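Local coordinates for protein ribokinase (Arabidopsis thaliana, PDB 6ILS) that phosphorylates ribose at O-5, using ATP and magnesium, to make D-ribose 5-phosphate for nucleotide, histidine and tryptophan synthesis or the pentose phosphate pathway, at residues V6-A11 and R143-S148; Y57-L62 and K119-I124; V139-E144 and Q152-V157. All coordinates share one frame; numbering follows the deposited sequence.

Interaction 1: V6-A11 and R143-S148. With RIB (alpha-D-ribofuranose), chain F.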
loop_
_atom_site.group_PDB
_atom_site.type_symbol
_atom_site.label_atom_id
_atom_site.label_comp_id
_atom_site.label_asym_id
_atom_site.label_seq_id
_atom_site.Cartn_x
_atom_site.Cartn_y
_atom_site.Cartn_z
ATOM N N VAL B 6 23.488 10.195 -12.592
ATOM C CA VAL B 6 22.348 9.491 -13.169
ATOM C C VAL B 6 22.121 8.153 -12.494
ATOM O O VAL B 6 22.978 7.271 -12.500
ATOM C CB VAL B 6 22.518 9.284 -14.677
ATOM C CG1 VAL B 6 21.330 8.488 -15.225
ATOM C CG2 VAL B 6 22.640 10.621 -15.352
ATOM N N VAL B 7 20.955 8.029 -11.867
ATOM C CA VAL B 7 20.568 6.831 -11.152
ATOM C C VAL B 7 19.562 6.070 -11.991
ATOM O O VAL B 7 18.485 6.590 -12.310
ATOM C CB VAL B 7 19.936 7.163 -9.764
ATOM C CG1 VAL B 7 19.602 5.886 -9.007
ATOM C CG2 VAL B 7 20.880 8.075 -8.946
ATOM N N VAL B 8 19.917 4.850 -12.365
ATOM C CA VAL B 8 18.991 3.988 -13.057
ATOM C C VAL B 8 18.614 2.885 -12.102
ATOM O O VAL B 8 19.469 2.135 -11.626
ATOM C CB VAL B 8 19.595 3.405 -14.355
ATOM C CG1 VAL B 8 18.522 2.585 -15.100
ATOM C CG2 VAL B 8 20.129 4.538 -15.237
ATOM N N GLY B 9 17.334 2.777 -11.771
ATOM C CA GLY B 9 16.979 1.750 -10.832
ATOM C C GLY B 9 15.538 1.794 -10.394
ATOM O O GLY B 9 14.661 2.253 -11.136
ATOM N N SER B 10 15.315 1.340 -9.165
ATOM C CA SER B 10 13.980 1.056 -8.641
ATOM C C SER B 10 13.306 2.193 -7.884
ATOM O O SER B 10 13.963 3.016 -7.257
ATOM C CB SER B 10 14.053 -0.123 -7.707
ATOM O OG SER B 10 14.979 0.155 -6.656
ATOM N N ALA B 11 11.978 2.177 -7.908
ATOM C CA ALA B 11 11.157 3.051 -7.087
ATOM C C ALA B 11 10.058 2.199 -6.465
ATOM O O ALA B 11 9.370 1.488 -7.174
ATOM C CB ALA B 11 10.564 4.197 -7.915
ATOM N N ARG B 143 20.280 -3.593 -7.501
ATOM C CA ARG B 143 19.761 -4.853 -8.022
ATOM C C ARG B 143 18.284 -5.055 -7.744
ATOM O O ARG B 143 17.867 -6.085 -7.213
ATOM C CB ARG B 143 20.593 -5.993 -7.476
ATOM C CG ARG B 143 22.039 -5.800 -7.877
ATOM C CD ARG B 143 22.760 -7.100 -8.127
ATOM N NE ARG B 143 22.134 -7.930 -9.159
ATOM C CZ ARG B 143 21.830 -9.209 -8.967
ATOM N NH1 ARG B 143 22.071 -9.762 -7.784
ATOM N NH2 ARG B 143 21.277 -9.931 -9.934
ATOM N N GLU B 144 17.500 -4.065 -8.155
ATOM C CA GLU B 144 16.041 -4.082 -7.992
ATOM C C GLU B 144 15.340 -3.806 -9.323
ATOM O O GLU B 144 14.142 -3.507 -9.357
ATOM C CB GLU B 144 15.615 -3.047 -6.924
ATOM C CG GLU B 144 16.081 -3.396 -5.520
ATOM C CD GLU B 144 15.421 -2.543 -4.421
ATOM O OE1 GLU B 144 15.048 -1.370 -4.677
ATOM O OE2 GLU B 144 15.260 -3.072 -3.300
ATOM N N ILE B 145 16.103 -3.884 -10.412
ATOM C CA ILE B 145 15.565 -3.896 -11.780
ATOM C C ILE B 145 16.292 -5.041 -12.528
ATOM O O ILE B 145 17.266 -5.605 -12.004
ATOM C CB ILE B 145 15.750 -2.540 -12.522
ATOM C CG1 ILE B 145 17.222 -2.311 -12.862
ATOM C CG2 ILE B 145 15.182 -1.365 -11.703
ATOM C CD1 ILE B 145 17.502 -1.105 -13.694
ATOM N N PRO B 146 15.815 -5.415 -13.729
ATOM C CA PRO B 146 16.401 -6.626 -14.342
ATOM C C PRO B 146 17.900 -6.557 -14.656
ATOM O O PRO B 146 18.388 -5.528 -15.085
ATOM C CB PRO B 146 15.606 -6.771 -15.649
ATOM C CG PRO B 146 14.279 -6.165 -15.335
ATOM C CD PRO B 146 14.588 -4.991 -14.429
ATOM N N ASP B 147 18.599 -7.674 -14.460
ATOM C CA ASP B 147 20.007 -7.803 -14.842
ATOM C C ASP B 147 20.260 -7.280 -16.252
ATOM O O ASP B 147 21.265 -6.627 -16.519
ATOM C CB ASP B 147 20.457 -9.269 -14.749
ATOM C CG ASP B 147 20.626 -9.751 -13.311
ATOM O OD1 ASP B 147 20.905 -8.921 -12.424
ATOM O OD2 ASP B 147 20.492 -10.972 -13.068
ATOM N N SER B 148 19.329 -7.561 -17.156
ATOM C CA SER B 148 19.512 -7.211 -18.561
ATOM C C SER B 148 19.619 -5.719 -18.763
ATOM O O SER B 148 20.445 -5.249 -19.537
ATOM C CB SER B 148 18.361 -7.750 -19.413
ATOM O OG SER B 148 18.364 -7.103 -20.671
HETATM O O5 RIB F . 17.346 0.575 0.846
HETATM C C5 RIB F . 16.017 0.907 1.148
HETATM C C4 RIB F . 15.155 0.384 0.191
HETATM O O4 RIB F . 15.337 -1.099 -0.013
HETATM C C3 RIB F . 13.699 0.491 0.818
HETATM O O3 RIB F . 13.159 1.863 0.499
HETATM C C2 RIB F . 13.054 -0.500 0.392
HETATM O O2 RIB F . 11.981 -0.135 -0.564
HETATM C C1 RIB F . 14.146 -1.545 -0.315
HETATM O O1 RIB F . 13.970 -1.565 -1.684
#
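Ser10 holds OG between its backbone N and carbonyl carbon (chi1 58°), while Glu144 sets CG anti to its carbonyl carbon (chi1 -67°) and then runs out extended, and the hydroxyl and carboxylate meet. Ser10 OG donates to Glu144 OE1 in a very short hydrogen bond of 2.5 Å, with the two CB atoms packed closely behind it. The other carboxylate oxygen, Glu144 OE2, accepts a hydrogen bond from ribose O1 at 2.6 Å, so the serine grips one branch and the sugar the other. Lys41 N also bonds to OE1, and Gly42 N to Ser10 OG, which ties both groups to the start of helix 41-51. Strands 5-8 and 138-143 are parallel neighbours in the central sheet of this PfkB-family kinase, and the loops leaving them meet here, Glu144 reaching the sugar and Ser10 positioning it from the second shell. Next to the polar pair, Ile145 lays CG2 against the backbone of Gly9, 3.4 Å from Gly9 C. At the backbone angles of Gly9 a side chain would run into the carbonyl O of Val8. Ile145 CD1 reaches Val8 CG1 at 4.1 Å, the two side chains crossing at about a right angle. Within 143-148 itself, Arg143 NH2 makes a salt bridge to Asp147 OD1, which lies in the guanidinium plane and offers its syn lone pair, with an N-H...O angle of 173°.

Interaction 2: Y57-L62 and K119-I124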
loop_
_atom_site.group_PDB
_atom_site.type_symbol
_atom_site.label_atom_id
_atom_site.label_comp_id
_atom_site.label_asym_id
_atom_site.label_seq_id
_atom_site.Cartn_x
_atom_site.Cartn_y
_atom_site.Cartn_z
ATOM N N TYR B 57 19.512 12.908 -12.101
ATOM C CA TYR B 57 18.432 12.331 -12.883
ATOM C C TYR B 57 18.103 10.945 -12.352
ATOM O O TYR B 57 19.006 10.180 -12.011
ATOM C CB TYR B 57 18.828 12.204 -14.369
ATOM C CG TYR B 57 18.842 13.515 -15.096
ATOM C CD1 TYR B 57 19.876 14.420 -14.905
ATOM C CD2 TYR B 57 17.813 13.864 -15.957
ATOM C CE1 TYR B 57 19.889 15.634 -15.549
ATOM C CE2 TYR B 57 17.817 15.083 -16.610
ATOM C CZ TYR B 57 18.857 15.958 -16.405
ATOM O OH TYR B 57 18.875 17.170 -17.046
ATOM N N PHE B 58 16.819 10.609 -12.315
ATOM C CA PHE B 58 16.397 9.259 -11.988
ATOM C C PHE B 58 15.777 8.642 -13.230
ATOM O O PHE B 58 14.839 9.203 -13.804
ATOM C CB PHE B 58 15.392 9.252 -10.819
ATOM C CG PHE B 58 14.794 7.895 -10.541
ATOM C CD1 PHE B 58 15.609 6.815 -10.221
ATOM C CD2 PHE B 58 13.430 7.705 -10.577
ATOM C CE1 PHE B 58 15.092 5.562 -9.967
ATOM C CE2 PHE B 58 12.886 6.448 -10.316
ATOM C CZ PHE B 58 13.718 5.371 -9.997
ATOM N N VAL B 59 16.326 7.506 -13.651
ATOM C CA VAL B 59 15.760 6.727 -14.743
ATOM C C VAL B 59 15.073 5.490 -14.184
ATOM O O VAL B 59 15.703 4.607 -13.580
ATOM C CB VAL B 59 16.839 6.306 -15.761
ATOM C CG1 VAL B 59 16.207 5.482 -16.903
ATOM C CG2 VAL B 59 17.574 7.522 -16.274
ATOM N N GLY B 60 13.762 5.413 -14.363
ATOM C CA GLY B 60 13.025 4.358 -13.718
ATOM C C GLY B 60 11.657 4.194 -14.350
ATOM O O GLY B 60 11.275 4.987 -15.204
ATOM N N ARG B 61 10.935 3.174 -13.900
ATOM C CA ARG B 61 9.609 2.830 -14.427
ATOM C C ARG B 61 8.591 2.794 -13.309
ATOM O O ARG B 61 8.800 2.113 -12.303
ATOM C CB ARG B 61 9.634 1.472 -15.127
ATOM C CG ARG B 61 10.464 1.451 -16.393
ATOM C CD ARG B 61 9.931 2.473 -17.367
ATOM N NE ARG B 61 10.664 2.476 -18.627
ATOM C CZ ARG B 61 11.675 3.293 -18.887
ATOM N NH1 ARG B 61 12.089 4.161 -17.965
ATOM N NH2 ARG B 61 12.280 3.239 -20.070
ATOM N N LEU B 62 7.486 3.509 -13.509
ATOM C CA LEU B 62 6.407 3.578 -12.537
ATOM C C LEU B 62 5.113 3.071 -13.144
ATOM O O LEU B 62 4.969 3.078 -14.361
ATOM C CB LEU B 62 6.199 5.016 -12.061
ATOM C CG LEU B 62 7.394 5.679 -11.391
ATOM C CD1 LEU B 62 7.017 7.095 -10.995
ATOM C CD2 LEU B 62 7.777 4.856 -10.179
ATOM N N LYS B 119 9.215 -5.230 -14.641
ATOM C CA LYS B 119 8.439 -5.684 -15.791
ATOM C C LYS B 119 8.124 -4.643 -16.857
ATOM O O LYS B 119 7.609 -4.994 -17.918
ATOM C CB LYS B 119 7.140 -6.317 -15.281
ATOM C CG LYS B 119 7.390 -7.647 -14.572
ATOM C CD LYS B 119 6.138 -8.181 -13.898
ATOM C CE LYS B 119 6.377 -9.571 -13.326
ATOM N NZ LYS B 119 5.172 -10.070 -12.608
ATOM N N ALA B 120 8.457 -3.379 -16.621
ATOM C CA ALA B 120 8.061 -2.328 -17.555
ATOM C C ALA B 120 9.201 -1.751 -18.373
ATOM O O ALA B 120 9.060 -0.680 -18.957
ATOM C CB ALA B 120 7.366 -1.209 -16.806
ATOM N N TRP B 121 10.336 -2.438 -18.393
ATOM C CA TRP B 121 11.476 -1.985 -19.169
ATOM C C TRP B 121 11.428 -2.584 -20.572
ATOM O O TRP B 121 10.955 -3.697 -20.744
ATOM C CB TRP B 121 12.784 -2.380 -18.482
ATOM C CG TRP B 121 13.018 -1.716 -17.145
ATOM C CD1 TRP B 121 12.692 -2.208 -15.907
ATOM C CD2 TRP B 121 13.629 -0.445 -16.924
ATOM N NE1 TRP B 121 13.063 -1.304 -14.927
ATOM C CE2 TRP B 121 13.649 -0.221 -15.527
ATOM C CE3 TRP B 121 14.177 0.525 -17.767
ATOM C CZ2 TRP B 121 14.200 0.927 -14.966
ATOM C CZ3 TRP B 121 14.711 1.673 -17.206
ATOM C CH2 TRP B 121 14.718 1.862 -15.810
ATOM N N PRO B 122 11.947 -1.861 -21.570
ATOM C CA PRO B 122 11.990 -2.486 -22.897
ATOM C C PRO B 122 13.000 -3.625 -22.926
ATOM O O PRO B 122 13.931 -3.647 -22.112
ATOM C CB PRO B 122 12.422 -1.342 -23.807
ATOM C CG PRO B 122 13.305 -0.511 -22.928
ATOM C CD PRO B 122 12.706 -0.600 -21.531
ATOM N N GLU B 123 12.810 -4.571 -23.837
ATOM C CA GLU B 123 13.756 -5.660 -24.009
ATOM C C GLU B 123 15.136 -5.092 -24.345
ATOM O O GLU B 123 16.155 -5.549 -23.827
ATOM C CB GLU B 123 13.273 -6.614 -25.104
ATOM C CG GLU B 123 14.351 -7.553 -25.633
ATOM C CD GLU B 123 13.802 -8.630 -26.559
ATOM O OE1 GLU B 123 12.566 -8.823 -26.588
ATOM O OE2 GLU B 123 14.608 -9.276 -27.265
ATOM N N ILE B 124 15.148 -4.090 -25.219
ATOM C CA ILE B 124 16.354 -3.361 -25.576
ATOM C C ILE B 124 16.148 -1.886 -25.290
ATOM O O ILE B 124 15.168 -1.296 -25.734
ATOM C CB ILE B 124 16.718 -3.531 -27.068
ATOM C CG1 ILE B 124 16.824 -5.013 -27.432
ATOM C CG2 ILE B 124 18.011 -2.797 -27.390
ATOM C CD1 ILE B 124 17.861 -5.760 -26.626
HETATM O O HOH W 1 9.942 1.269 -21.189
#
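Arg61 spreads over one face of the Trp121 indole, its aliphatic part and its guanidinium both resting on the ring system. CG sits over the six-membered ring as a CH-pi contact, 3.8 Å from that ring's centroid. The chain bends at chi2 (-59°), which carries CD away from the extended course, and the guanidinium comes down flat on the same indole as a cation-pi stack, its plane tilted 26° from the ring. The overlap is offset: Trp121 CZ3 lies under the rim of the guanidinium, 3.7 Å from Arg61 NH1. NH1 also donates to Gly60 O at 3.0 Å, a bond that lies in the guanidinium plane but comes from above the carbonyl plane. It helps to fix the rotation of the group. At its edge, Arg61 NE donates to a water at 2.9 Å, and this water in turn donates to Ala120 O, bridging the two segments, which have no direct hydrogen bond between them. Ala120 adds an apolar touch, CB to Arg61 CB at 3.9 Å, just where the chain leaves helix 116-119. The far rim of the indole points at the strand: Val59 O approaches in the ring plane, 3.7 Å from Trp121 CH2, and Val59 CG1 touches the same atom at 4.1 Å. Gly60 CA also packs there, and a side chain at Gly60 would collide with Phe58. The contact fastens the irregular loop after helix 116-119 to strand 56-63 of the central sheet of the PfkB fold. Trp121 also rests on Val8 of strand 5-8, Val59 meets Ile132 of helix 131-134, and Arg61 packs on Arg88 of strand 87-90, the outermost strand on this flank of the sheet within the chain.

Interaction 3: V139-E144 and Q152-V157. With RIB (alpha-D-ribofuranose), chain F.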
loop_
_atom_site.group_PDB
_atom_site.type_symbol
_atom_site.label_atom_id
_atom_site.label_comp_id
_atom_site.label_asym_id
_atom_site.label_seq_id
_atom_site.Cartn_x
_atom_site.Cartn_y
_atom_site.Cartn_z
ATOM N N VAL B 139 27.282 7.173 -12.826
ATOM C CA VAL B 139 26.040 6.413 -12.916
ATOM C C VAL B 139 25.923 5.431 -11.758
ATOM O O VAL B 139 26.903 4.764 -11.421
ATOM C CB VAL B 139 25.947 5.648 -14.281
ATOM C CG1 VAL B 139 24.753 4.706 -14.303
ATOM C CG2 VAL B 139 25.873 6.636 -15.423
ATOM N N LEU B 140 24.737 5.361 -11.132
ATOM C CA LEU B 140 24.484 4.464 -10.003
ATOM C C LEU B 140 23.400 3.465 -10.339
ATOM O O LEU B 140 22.333 3.867 -10.798
ATOM C CB LEU B 140 24.022 5.240 -8.746
ATOM C CG LEU B 140 24.871 6.331 -8.134
ATOM C CD1 LEU B 140 24.410 6.611 -6.672
ATOM C CD2 LEU B 140 26.347 5.996 -8.222
ATOM N N LEU B 141 23.687 2.186 -10.098
ATOM C CA LEU B 141 22.770 1.067 -10.291
ATOM C C LEU B 141 22.603 0.298 -8.986
ATOM O O LEU B 141 23.474 0.367 -8.104
ATOM C CB LEU B 141 23.319 0.130 -11.387
ATOM C CG LEU B 141 23.786 0.825 -12.663
ATOM C CD1 LEU B 141 24.533 -0.171 -13.573
ATOM C CD2 LEU B 141 22.587 1.479 -13.430
ATOM N N GLN B 142 21.497 -0.437 -8.852
ATOM C CA GLN B 142 21.323 -1.391 -7.765
ATOM C C GLN B 142 20.755 -2.690 -8.352
ATOM O O GLN B 142 20.731 -2.854 -9.567
ATOM C CB GLN B 142 20.393 -0.852 -6.668
ATOM C CG GLN B 142 20.512 0.653 -6.431
ATOM C CD GLN B 142 19.850 1.473 -7.543
ATOM O OE1 GLN B 142 18.769 1.125 -8.055
ATOM N NE2 GLN B 142 20.500 2.551 -7.921
ATOM N N ARG B 143 20.280 -3.593 -7.501
ATOM C CA ARG B 143 19.761 -4.853 -8.022
ATOM C C ARG B 143 18.284 -5.055 -7.744
ATOM O O ARG B 143 17.867 -6.085 -7.213
ATOM C CB ARG B 143 20.593 -5.993 -7.476
ATOM C CG ARG B 143 22.039 -5.800 -7.877
ATOM C CD ARG B 143 22.760 -7.100 -8.127
ATOM N NE ARG B 143 22.134 -7.930 -9.159
ATOM C CZ ARG B 143 21.830 -9.209 -8.967
ATOM N NH1 ARG B 143 22.071 -9.762 -7.784
ATOM N NH2 ARG B 143 21.277 -9.931 -9.934
ATOM N N GLU B 144 17.500 -4.065 -8.155
ATOM C CA GLU B 144 16.041 -4.082 -7.992
ATOM C C GLU B 144 15.340 -3.806 -9.323
ATOM O O GLU B 144 14.142 -3.507 -9.357
ATOM C CB GLU B 144 15.615 -3.047 -6.924
ATOM C CG GLU B 144 16.081 -3.396 -5.520
ATOM C CD GLU B 144 15.421 -2.543 -4.421
ATOM O OE1 GLU B 144 15.048 -1.370 -4.677
ATOM O OE2 GLU B 144 15.260 -3.072 -3.300
ATOM N N GLN B 152 22.961 -3.431 -19.990
ATOM C CA GLN B 152 22.925 -2.491 -21.094
ATOM C C GLN B 152 23.360 -1.086 -20.688
ATOM O O GLN B 152 24.025 -0.387 -21.454
ATOM C CB GLN B 152 21.515 -2.448 -21.708
ATOM C CG GLN B 152 21.072 -3.776 -22.324
ATOM C CD GLN B 152 19.649 -3.723 -22.857
ATOM O OE1 GLN B 152 19.310 -2.872 -23.687
ATOM N NE2 GLN B 152 18.803 -4.612 -22.355
ATOM N N VAL B 153 22.972 -0.651 -19.492
ATOM C CA VAL B 153 23.352 0.685 -19.037
ATOM C C VAL B 153 24.862 0.763 -18.789
ATOM O O VAL B 153 25.535 1.686 -19.239
ATOM C CB VAL B 153 22.580 1.067 -17.747
ATOM C CG1 VAL B 153 23.182 2.318 -17.104
ATOM C CG2 VAL B 153 21.111 1.274 -18.068
ATOM N N ALA B 154 25.382 -0.222 -18.073
ATOM C CA ALA B 154 26.793 -0.223 -17.707
ATOM C C ALA B 154 27.667 -0.246 -18.959
ATOM O O ALA B 154 28.626 0.516 -19.066
ATOM C CB ALA B 154 27.100 -1.396 -16.823
ATOM N N LYS B 155 27.305 -1.098 -19.916
ATOM C CA LYS B 155 28.062 -1.199 -21.170
ATOM C C LYS B 155 28.015 0.102 -21.957
ATOM O O LYS B 155 29.001 0.497 -22.578
ATOM C CB LYS B 155 27.539 -2.358 -22.025
ATOM C CG LYS B 155 27.983 -3.702 -21.496
ATOM C CD LYS B 155 27.563 -4.852 -22.391
ATOM C CE LYS B 155 28.012 -6.164 -21.770
ATOM N NZ LYS B 155 27.790 -7.338 -22.666
ATOM N N ALA B 156 26.880 0.792 -21.898
ATOM C CA ALA B 156 26.733 2.069 -22.593
ATOM C C ALA B 156 27.613 3.150 -21.972
ATOM O O ALA B 156 27.925 4.153 -22.614
ATOM C CB ALA B 156 25.274 2.518 -22.592
ATOM N N VAL B 157 27.997 2.964 -20.714
ATOM C CA VAL B 157 28.814 3.972 -20.064
ATOM C C VAL B 157 30.286 3.678 -20.251
ATOM O O VAL B 157 31.041 4.559 -20.630
ATOM C CB VAL B 157 28.543 4.075 -18.570
ATOM C CG1 VAL B 157 29.386 5.172 -18.015
ATOM C CG2 VAL B 157 27.074 4.370 -18.312
HETATM O O5 RIB F . 17.346 0.575 0.846
HETATM C C5 RIB F . 16.017 0.907 1.148
HETATM C C4 RIB F . 15.155 0.384 0.191
HETATM O O4 RIB F . 15.337 -1.099 -0.013
HETATM C C3 RIB F . 13.699 0.491 0.818
HETATM O O3 RIB F . 13.159 1.863 0.499
HETATM C C2 RIB F . 13.054 -0.500 0.392
HETATM O O2 RIB F . 11.981 -0.135 -0.564
HETATM C C1 RIB F . 14.146 -1.545 -0.315
HETATM O O1 RIB F . 13.970 -1.565 -1.684
#
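One methyl, Val153 CG1, serves two neighbours on the strand: it lies 3.8 Å from Leu141 CD2 and 4.0 Å from Val139 CG1. Leu141 and Val153 slide past each other in opposite directions, whereas Val139 lies aslant to both valines it touches. Its two branches are shared out between successive helix turns, CG1 going to Val153 and CG2 to Val157 CG2 at 3.9 Å. Val139 CG1 is anti to the backbone N (chi1 172°), with CG2 turned beside that N, which separates the two methyls for these partners. Leu141 divides its branches too, CD1 reaching Ala154 CB at 4.3 Å. No hydrogen bond crosses this buried, wholly apolar contact. Just past the end of the strand the chemistry changes at Glu144, whose carboxylate lies in the sugar pocket, away from this apolar face. An alanine in place of Glu144 would probably leave ribose O1, Ser10 OG and Lys41 N without this acceptor, weakening the hold on the sugar. The packing belongs to a beta-alpha-beta crossover in which strand 138-143 leads through helix 147-158 into strand 164-170. The axes of strand 139-143 and helix 152-157 come within 10.0 Å and run nearly antiparallel, at 157°. Leu141 and Val157 also touch Val164 of the next strand, and Leu141 meets Val8 of strand 5-8 as well.

How the interactions relate
From the N terminus, 6-11 opens the longest loop, which interaction 1 closes 132 residues later at 143-148. Interaction 2 lies wholly within that span, joining 57-62 to 119-124. Interaction 3 is a short closure that starts at 139-144, overlaps interaction 1 in Arg143 and Glu144, and ends on helix 147-158. The three strands involved are neighbours in the central sheet: 56-63 and 138-143 flank 5-8, with probable backbone hydrogen bonds such as Val7 O to Val59 N and Val6 O to Leu140 N. Interactions 2 and 3 also meet directly, through a probable hydrogen bond from Gln152 NE2 to Glu123 O, linking the loop over the sheet to the crossover helix.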